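Local coordinates for protein transcriptional regulator (GntR family) (Enterococcus faecalis, PDB 3DDV) that probably regulates transcription as a member of the GntR family, its UTRA domain likely sensing a small-molecule effector that controls DNA binding, at residues R9-F14 / E38-A43; V52-Y57 / Y129-Y134. All blocks are in the same frame, centred on the assembly; numbering follows the deposited sequence.

Contact 1: residues R9-F14 / E38-A43; sequences RTVSYF and ERIRFA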
ATOM      1  N   ARG B   9     -32.557   8.785 -19.497  1.00 64.59           N
ATOM      2  CA  ARG B   9     -32.787   9.837 -20.482  1.00 63.46           C
ATOM      3  C   ARG B   9     -31.544  10.017 -21.384  1.00 61.94           C
ATOM      4  O   ARG B   9     -30.457  10.374 -20.903  1.00 62.08           O
ATOM      5  CB  ARG B   9     -33.102  11.131 -19.710  1.00 63.59           C
ATOM      6  CG  ARG B   9     -33.448  12.350 -20.557  1.00 64.77           C
ATOM      7  CD  ARG B   9     -33.061  13.669 -19.878  1.00 66.10           C
ATOM      8  NE  ARG B   9     -32.541  14.597 -20.888  1.00 69.18           N
ATOM      9  CZ  ARG B   9     -31.795  15.677 -20.650  1.00 70.75           C
ATOM     10  NH1 ARG B   9     -31.449  16.026 -19.415  1.00 72.26           N
ATOM     11  NH2 ARG B   9     -31.383  16.429 -21.669  1.00 71.12           N
ATOM     12  N   THR B  10     -31.687   9.779 -22.683  1.00 60.07           N
ATOM     13  CA  THR B  10     -30.596  10.069 -23.610  1.00 58.73           C
ATOM     14  C   THR B  10     -30.470  11.558 -23.863  1.00 57.08           C
ATOM     15  O   THR B  10     -31.259  12.121 -24.549  1.00 57.73           O
ATOM     16  CB  THR B  10     -30.779   9.391 -24.959  1.00 58.55           C
ATOM     17  OG1 THR B  10     -31.136   8.029 -24.771  1.00 58.12           O
ATOM     18  CG2 THR B  10     -29.504   9.414 -25.709  1.00 59.32           C
ATOM     19  N   VAL B  11     -29.453  12.176 -23.304  1.00 55.72           N
ATOM     20  CA  VAL B  11     -29.102  13.570 -23.554  1.00 54.80           C
ATOM     21  C   VAL B  11     -28.505  13.879 -24.949  1.00 54.04           C
ATOM     22  O   VAL B  11     -28.689  14.968 -25.473  1.00 54.13           O
ATOM     23  CB  VAL B  11     -28.054  13.980 -22.520  1.00 54.58           C
ATOM     24  CG1 VAL B  11     -27.337  15.304 -22.905  1.00 53.03           C
ATOM     25  CG2 VAL B  11     -28.701  14.026 -21.160  1.00 55.59           C
ATOM     26  N   SER B  12     -27.704  12.980 -25.509  1.00 52.92           N
ATOM     27  CA  SER B  12     -27.289  13.127 -26.901  1.00 51.89           C
ATOM     28  C   SER B  12     -26.911  11.794 -27.542  1.00 49.85           C
ATOM     29  O   SER B  12     -26.709  10.797 -26.864  1.00 48.66           O
ATOM     30  CB  SER B  12     -26.148  14.117 -27.040  1.00 51.67           C
ATOM     31  OG  SER B  12     -25.038  13.605 -26.392  1.00 52.50           O
ATOM     32  N   TYR B  13     -26.818  11.799 -28.862  1.00 47.92           N
ATOM     33  CA  TYR B  13     -26.705  10.566 -29.587  1.00 47.09           C
ATOM     34  C   TYR B  13     -26.358  10.887 -31.031  1.00 46.32           C
ATOM     35  O   TYR B  13     -27.161  11.411 -31.762  1.00 46.29           O
ATOM     36  CB  TYR B  13     -28.041   9.825 -29.501  1.00 47.17           C
ATOM     37  CG  TYR B  13     -28.037   8.422 -30.023  1.00 46.90           C
ATOM     38  CD1 TYR B  13     -27.712   7.364 -29.208  1.00 46.52           C
ATOM     39  CD2 TYR B  13     -28.376   8.150 -31.311  1.00 46.54           C
ATOM     40  CE1 TYR B  13     -27.718   6.067 -29.675  1.00 46.47           C
ATOM     41  CE2 TYR B  13     -28.402   6.852 -31.791  1.00 48.07           C
ATOM     42  CZ  TYR B  13     -28.065   5.814 -30.962  1.00 47.95           C
ATOM     43  OH  TYR B  13     -28.094   4.525 -31.433  1.00 48.26           O
ATOM     44  N   PHE B  14     -25.135  10.583 -31.426  1.00 45.80           N
ATOM     45  CA  PHE B  14     -24.674  10.877 -32.762  1.00 45.02           C
ATOM     46  C   PHE B  14     -23.341  10.228 -33.091  1.00 44.29           C
ATOM     47  O   PHE B  14     -22.556   9.854 -32.203  1.00 44.89           O
ATOM     48  CB  PHE B  14     -24.565  12.379 -32.958  1.00 44.87           C
ATOM     49  CG  PHE B  14     -23.579  13.047 -32.061  1.00 44.59           C
ATOM     50  CD1 PHE B  14     -24.005  13.821 -31.014  1.00 44.02           C
ATOM     51  CD2 PHE B  14     -22.210  12.951 -32.305  1.00 45.21           C
ATOM     52  CE1 PHE B  14     -23.096  14.463 -30.200  1.00 45.96           C
ATOM     53  CE2 PHE B  14     -21.291  13.596 -31.491  1.00 44.54           C
ATOM     54  CZ  PHE B  14     -21.730  14.363 -30.449  1.00 44.63           C
ATOM     55  N   GLU B  38     -24.745   9.940 -24.705  1.00 51.66           N
ATOM     56  CA  GLU B  38     -24.671  10.505 -23.366  1.00 52.46           C
ATOM     57  C   GLU B  38     -26.000  10.272 -22.729  1.00 53.53           C
ATOM     58  O   GLU B  38     -27.024  10.445 -23.390  1.00 53.65           O
ATOM     59  CB  GLU B  38     -24.472  11.996 -23.435  1.00 52.43           C
ATOM     60  CG  GLU B  38     -23.079  12.360 -23.750  1.00 54.18           C
ATOM     61  CD  GLU B  38     -22.879  13.818 -23.998  1.00 54.07           C
ATOM     62  OE1 GLU B  38     -23.823  14.629 -23.846  1.00 55.92           O
ATOM     63  OE2 GLU B  38     -21.750  14.133 -24.368  1.00 57.93           O
ATOM     64  N   ARG B  39     -26.001   9.956 -21.446  1.00 54.36           N
ATOM     65  CA  ARG B  39     -27.192   9.427 -20.830  1.00 56.22           C
ATOM     66  C   ARG B  39     -27.200   9.711 -19.322  1.00 55.31           C
ATOM     67  O   ARG B  39     -26.182   9.573 -18.675  1.00 54.64           O
ATOM     68  CB  ARG B  39     -27.161   7.935 -21.121  1.00 56.60           C
ATOM     69  CG  ARG B  39     -28.319   7.136 -20.670  1.00 59.42           C
ATOM     70  CD  ARG B  39     -27.867   5.837 -19.922  1.00 61.15           C
ATOM     71  NE  ARG B  39     -27.260   4.827 -20.805  1.00 64.98           N
ATOM     72  CZ  ARG B  39     -27.945   3.979 -21.583  1.00 66.66           C
ATOM     73  NH1 ARG B  39     -29.281   3.992 -21.625  1.00 63.65           N
ATOM     74  NH2 ARG B  39     -27.270   3.111 -22.336  1.00 68.83           N
ATOM     75  N   ILE B  40     -28.338  10.165 -18.797  1.00 55.53           N
ATOM     76  CA  ILE B  40     -28.587  10.286 -17.338  1.00 55.67           C
ATOM     77  C   ILE B  40     -29.544   9.168 -16.879  1.00 55.60           C
ATOM     78  O   ILE B  40     -30.522   8.895 -17.540  1.00 54.08           O
ATOM     79  CB  ILE B  40     -29.207  11.661 -16.982  1.00 55.53           C
ATOM     80  CG1 ILE B  40     -28.423  12.790 -17.658  1.00 54.13           C
ATOM     81  CG2 ILE B  40     -29.211  11.855 -15.504  1.00 55.36           C
ATOM     82  CD1 ILE B  40     -28.954  14.152 -17.417  1.00 53.68           C
ATOM     83  N   ARG B  41     -29.226   8.516 -15.766  1.00 57.05           N
ATOM     84  CA  ARG B  41     -30.119   7.529 -15.110  1.00 58.60           C
ATOM     85  C   ARG B  41     -30.557   8.049 -13.755  1.00 58.53           C
ATOM     86  O   ARG B  41     -29.821   8.756 -13.063  1.00 57.81           O
ATOM     87  CB  ARG B  41     -29.442   6.162 -14.926  1.00 58.57           C
ATOM     88  CG  ARG B  41     -28.843   5.634 -16.247  1.00 61.65           C
ATOM     89  CD  ARG B  41     -28.224   4.201 -16.177  1.00 62.04           C
ATOM     90  NE  ARG B  41     -29.280   3.213 -16.419  1.00 66.00           N
ATOM     91  CZ  ARG B  41     -29.552   2.588 -17.576  1.00 65.44           C
ATOM     92  NH1 ARG B  41     -28.804   2.743 -18.680  1.00 64.96           N
ATOM     93  NH2 ARG B  41     -30.595   1.770 -17.610  1.00 64.12           N
ATOM     94  N   PHE B  42     -31.775   7.662 -13.401  1.00 59.74           N
ATOM     95  CA  PHE B  42     -32.503   8.163 -12.229  1.00 60.45           C
ATOM     96  C   PHE B  42     -32.890   6.988 -11.360  1.00 60.81           C
ATOM     97  O   PHE B  42     -33.161   5.934 -11.882  1.00 61.17           O
ATOM     98  CB  PHE B  42     -33.798   8.875 -12.691  1.00 60.37           C
ATOM     99  CG  PHE B  42     -33.552  10.050 -13.608  1.00 60.19           C
ATOM    100  CD1 PHE B  42     -33.355  11.324 -13.091  1.00 59.24           C
ATOM    101  CD2 PHE B  42     -33.476   9.869 -14.978  1.00 59.82           C
ATOM    102  CE1 PHE B  42     -33.108  12.402 -13.920  1.00 59.71           C
ATOM    103  CE2 PHE B  42     -33.231  10.943 -15.816  1.00 60.33           C
ATOM    104  CZ  PHE B  42     -33.040  12.216 -15.282  1.00 60.00           C
ATOM    105  N   ALA B  43     -32.886   7.166 -10.044  1.00 61.79           N
ATOM    106  CA  ALA B  43     -33.595   6.280  -9.113  1.00 62.22           C
ATOM    107  C   ALA B  43     -34.588   7.185  -8.389  1.00 63.17           C
ATOM    108  O   ALA B  43     -34.233   8.290  -7.923  1.00 63.19           O
ATOM    109  CB  ALA B  43     -32.647   5.588  -8.111  1.00 61.58           C
TER
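Glu38 faces two residues of 9-14 at once, Val11 and Ser12, and the additional residue of strand 8-16 opposite it makes a classic beta bulge in an antiparallel pairing. Its N donates a nearly straight bond to Ser12 O (3.0 Å, 169°), while its carbonyl oxygen receives only weak bonds from Val11 N and Ser12 N, as if shared between them. A chi1 of -78° sets Glu38 CG beside the backbone N, where the short Ser12 side chain can lay OG against CB, CG and CD; Ser12 OG donates a weak bond to Glu38 OE1 (3.0 Å).

Arg39 pairs with Thr10 without hydrogen bonds, on the face away from Glu38. It offers mainly backbone, its CA lying 3.4 Å from Arg9 O, and its bent chain carries the guanidinium to a salt bridge with Glu51 and a hydrogen bond with Thr69 O.

Ile40 returns to the Glu38 face and forms a hydrogen-bonded pair with Arg9, Arg9 N to Ile40 O being 2.8 Å. A branched apolar residue suits this place: its CG1 meets Val11 CG2 at 3.7 Å, and that same valine methyl stands over the centre of one face of the Arg9 guanidinium. Phe42 ends the contact with CE2, at the ring edge, 3.9 Å from Arg9 CB.

Strand 8-16 is outermost in the sheet within this chain, and strand 46-56 borders 34-43 on its other side. Tyr103 of helix 98-104 touches Val11 and Ile40, and Thr69 of helix 65-70 meets Thr10.

Contact 2: residues V52-Y57 / Y129-Y134; sequences VASIPY and YVRTQY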
ATOM      1  N   VAL B  52     -21.079   8.800 -20.543  1.00 49.02           N
ATOM      2  CA  VAL B  52     -20.741   8.920 -21.956  1.00 48.32           C
ATOM      3  C   VAL B  52     -20.306   7.547 -22.456  1.00 47.65           C
ATOM      4  O   VAL B  52     -19.413   6.928 -21.892  1.00 47.93           O
ATOM      5  CB  VAL B  52     -19.568   9.923 -22.203  1.00 47.93           C
ATOM      6  CG1 VAL B  52     -19.386  10.169 -23.685  1.00 45.34           C
ATOM      7  CG2 VAL B  52     -19.861  11.167 -21.506  1.00 46.90           C
ATOM      8  N   ALA B  53     -20.884   7.099 -23.548  1.00 46.88           N
ATOM      9  CA  ALA B  53     -20.473   5.837 -24.098  1.00 46.27           C
ATOM     10  C   ALA B  53     -20.103   5.994 -25.574  1.00 45.29           C
ATOM     11  O   ALA B  53     -20.802   6.648 -26.341  1.00 44.22           O
ATOM     12  CB  ALA B  53     -21.558   4.812 -23.898  1.00 45.46           C
ATOM     13  N   SER B  54     -18.986   5.387 -25.949  1.00 44.82           N
ATOM     14  CA  SER B  54     -18.550   5.390 -27.324  1.00 45.05           C
ATOM     15  C   SER B  54     -18.382   3.961 -27.847  1.00 45.50           C
ATOM     16  O   SER B  54     -17.657   3.181 -27.281  1.00 46.84           O
ATOM     17  CB  SER B  54     -17.251   6.185 -27.477  1.00 44.62           C
ATOM     18  OG  SER B  54     -17.492   7.586 -27.438  1.00 40.96           O
ATOM     19  N   ILE B  55     -19.063   3.643 -28.941  1.00 45.69           N
ATOM     20  CA  ILE B  55     -19.067   2.309 -29.533  1.00 45.44           C
ATOM     21  C   ILE B  55     -18.605   2.452 -30.997  1.00 45.44           C
ATOM     22  O   ILE B  55     -19.016   3.362 -31.670  1.00 44.57           O
ATOM     23  CB  ILE B  55     -20.497   1.735 -29.510  1.00 45.08           C
ATOM     24  CG1 ILE B  55     -20.997   1.692 -28.074  1.00 44.34           C
ATOM     25  CG2 ILE B  55     -20.555   0.356 -30.164  1.00 44.78           C
ATOM     26  CD1 ILE B  55     -22.402   2.053 -27.920  1.00 41.72           C
ATOM     27  N   PRO B  56     -17.721   1.568 -31.466  1.00 45.76           N
ATOM     28  CA  PRO B  56     -17.312   1.592 -32.850  1.00 45.64           C
ATOM     29  C   PRO B  56     -18.550   1.566 -33.710  1.00 45.83           C
ATOM     30  O   PRO B  56     -19.417   0.735 -33.446  1.00 46.46           O
ATOM     31  CB  PRO B  56     -16.529   0.295 -32.989  1.00 45.38           C
ATOM     32  CG  PRO B  56     -15.969   0.078 -31.654  1.00 45.95           C
ATOM     33  CD  PRO B  56     -17.023   0.515 -30.705  1.00 46.48           C
ATOM     34  N   TYR B  57     -18.676   2.471 -34.686  1.00 45.25           N
ATOM     35  CA  TYR B  57     -19.935   2.559 -35.407  1.00 45.86           C
ATOM     36  C   TYR B  57     -20.127   1.330 -36.271  1.00 46.06           C
ATOM     37  O   TYR B  57     -21.239   0.964 -36.560  1.00 45.53           O
ATOM     38  CB  TYR B  57     -20.069   3.839 -36.265  1.00 45.64           C
ATOM     39  CG  TYR B  57     -21.465   4.036 -36.841  1.00 44.64           C
ATOM     40  CD1 TYR B  57     -22.560   3.907 -36.026  1.00 43.06           C
ATOM     41  CD2 TYR B  57     -21.689   4.350 -38.189  1.00 43.09           C
ATOM     42  CE1 TYR B  57     -23.853   4.063 -36.494  1.00 43.55           C
ATOM     43  CE2 TYR B  57     -23.009   4.519 -38.674  1.00 42.99           C
ATOM     44  CZ  TYR B  57     -24.083   4.365 -37.789  1.00 44.64           C
ATOM     45  OH  TYR B  57     -25.424   4.494 -38.110  1.00 46.48           O
ATOM     46  N   TYR B 129     -16.318   2.137 -24.818  1.00 47.88           N
ATOM     47  CA  TYR B 129     -15.507   2.947 -23.910  1.00 47.72           C
ATOM     48  C   TYR B 129     -16.478   3.806 -23.141  1.00 47.18           C
ATOM     49  O   TYR B 129     -17.133   4.659 -23.688  1.00 47.44           O
ATOM     50  CB  TYR B 129     -14.537   3.812 -24.703  1.00 47.75           C
ATOM     51  CG  TYR B 129     -13.755   4.774 -23.863  1.00 47.52           C
ATOM     52  CD1 TYR B 129     -13.336   4.431 -22.602  1.00 46.95           C
ATOM     53  CD2 TYR B 129     -13.396   6.017 -24.347  1.00 46.25           C
ATOM     54  CE1 TYR B 129     -12.603   5.300 -21.828  1.00 46.77           C
ATOM     55  CE2 TYR B 129     -12.629   6.891 -23.576  1.00 46.54           C
ATOM     56  CZ  TYR B 129     -12.255   6.517 -22.310  1.00 47.90           C
ATOM     57  OH  TYR B 129     -11.534   7.362 -21.504  1.00 49.08           O
ATOM     58  N   VAL B 130     -16.623   3.552 -21.870  1.00 47.14           N
ATOM     59  CA  VAL B 130     -17.761   4.099 -21.139  1.00 46.73           C
ATOM     60  C   VAL B 130     -17.229   4.875 -19.968  1.00 47.65           C
ATOM     61  O   VAL B 130     -16.292   4.439 -19.287  1.00 48.37           O
ATOM     62  CB  VAL B 130     -18.767   2.973 -20.700  1.00 46.73           C
ATOM     63  CG1 VAL B 130     -20.012   3.565 -20.048  1.00 42.42           C
ATOM     64  CG2 VAL B 130     -19.136   2.107 -21.920  1.00 43.30           C
ATOM     65  N   ARG B 131     -17.762   6.065 -19.771  1.00 48.01           N
ATOM     66  CA  ARG B 131     -17.177   6.964 -18.784  1.00 48.71           C
ATOM     67  C   ARG B 131     -18.357   7.502 -18.022  1.00 48.75           C
ATOM     68  O   ARG B 131     -19.209   8.231 -18.584  1.00 48.68           O
ATOM     69  CB  ARG B 131     -16.416   8.076 -19.470  1.00 48.30           C
ATOM     70  CG  ARG B 131     -15.309   7.551 -20.387  1.00 50.13           C
ATOM     71  CD  ARG B 131     -15.147   8.387 -21.629  1.00 49.77           C
ATOM     72  NE  ARG B 131     -15.908   7.840 -22.722  1.00 50.32           N
ATOM     73  CZ  ARG B 131     -15.990   8.405 -23.925  1.00 49.41           C
ATOM     74  NH1 ARG B 131     -15.418   9.551 -24.197  1.00 49.10           N
ATOM     75  NH2 ARG B 131     -16.692   7.833 -24.860  1.00 51.37           N
ATOM     76  N   THR B 132     -18.434   7.082 -16.770  1.00 48.37           N
ATOM     77  CA  THR B 132     -19.573   7.350 -15.979  1.00 48.79           C
ATOM     78  C   THR B 132     -19.212   8.178 -14.775  1.00 49.47           C
ATOM     79  O   THR B 132     -18.187   7.978 -14.150  1.00 49.43           O
ATOM     80  CB  THR B 132     -20.162   6.086 -15.534  1.00 48.55           C
ATOM     81  OG1 THR B 132     -20.556   5.352 -16.680  1.00 47.19           O
ATOM     82  CG2 THR B 132     -21.350   6.369 -14.664  1.00 49.57           C
ATOM     83  N   GLN B 133     -20.103   9.092 -14.457  1.00 50.15           N
ATOM     84  CA  GLN B 133     -19.917  10.001 -13.381  1.00 51.36           C
ATOM     85  C   GLN B 133     -21.150   9.890 -12.441  1.00 52.27           C
ATOM     86  O   GLN B 133     -22.309  10.251 -12.818  1.00 52.37           O
ATOM     87  CB  GLN B 133     -19.795  11.361 -14.033  1.00 51.63           C
ATOM     88  CG  GLN B 133     -18.697  12.211 -13.476  1.00 53.97           C
ATOM     89  CD  GLN B 133     -18.037  13.057 -14.473  1.00 53.78           C
ATOM     90  OE1 GLN B 133     -17.780  12.620 -15.588  1.00 59.44           O
ATOM     91  NE2 GLN B 133     -17.723  14.276 -14.087  1.00 52.86           N
ATOM     92  N   TYR B 134     -20.931   9.317 -11.258  1.00 52.39           N
ATOM     93  CA  TYR B 134     -21.999   9.096 -10.250  1.00 51.75           C
ATOM     94  C   TYR B 134     -21.944  10.195  -9.192  1.00 52.15           C
ATOM     95  O   TYR B 134     -20.851  10.572  -8.737  1.00 52.17           O
ATOM     96  CB  TYR B 134     -21.769   7.791  -9.497  1.00 51.18           C
ATOM     97  CG  TYR B 134     -21.746   6.572 -10.355  1.00 50.26           C
ATOM     98  CD1 TYR B 134     -22.906   5.880 -10.637  1.00 49.80           C
ATOM     99  CD2 TYR B 134     -20.563   6.078 -10.828  1.00 47.46           C
ATOM    100  CE1 TYR B 134     -22.879   4.748 -11.413  1.00 49.75           C
ATOM    101  CE2 TYR B 134     -20.528   4.984 -11.593  1.00 49.62           C
ATOM    102  CZ  TYR B 134     -21.687   4.316 -11.900  1.00 50.69           C
ATOM    103  OH  TYR B 134     -21.613   3.222 -12.715  1.00 49.39           O
TER
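Arg131 folds back over the strand pair so that its guanidinium lies between Val52 and Tyr129, and here the packing is densest. One methyl of the beta-branched valine, Val52 CG1, covers one side toward the rim, 3.8 Å from Arg131 CZ; on the opposite side the Tyr129 ring lies nearly parallel to the guanidinium in an offset stack, with CD2 over the guanidinium and Arg131 NE over the ring. Bends at chi2 (144°) and chi3 (-94°) fold CD and NE back over the strand pair. Arg131 NH2 makes a weak bond to Ser54 OG at 2.7 Å and a second weak, longer bond to Tyr129 O within its own strand. The small serine leaves room for this, and its hydroxyl is also hydrogen-bonded to Glu22, which forms a long, weak ion pair with the same NH2; the buried charge is thus probably partly balanced.

Beneath, the antiparallel backbones are bonded regularly, with Val52 N to Arg131 O at 2.8 Å and Tyr129 N to Ser54 O at 3.0 Å. The other face is much sparser: Ala53 CB touches Val130 CG2 at 4.1 Å across a non-hydrogen-bonded pair, small apolar residues that suit a buried sheet face. Solvent comes nearest at Val52, which is partly exposed.

The two strands, 46-56 and 126-135, are central in the antiparallel sheet, flanked by 34-43 and 111-121. Helix 20-26 lies over the arginine face, with Ser21, Lys25 and Leu26 against Tyr129.

How the contacts relate
Contact 1 joins 8-16 to 34-43, and contact 2 joins 46-56 to 126-135; because 34-43 and 46-56 are themselves neighbours, the two interfaces belong to one antiparallel sheet within the UTRA domain. Their centres lie 11 Å apart, and they touch where Glu38 CG packs 4.1 Å from Val52 CG2. Arg39 and Thr132 are also linked through Glu51, by a salt bridge and a weak hydrogen bond respectively. Contact 1 is partly exposed, whereas contact 2 is buried near the chain centre. A bound magnesium ion lies about 3 Å from the Tyr129 side chain and about 10 Å from that of Glu38.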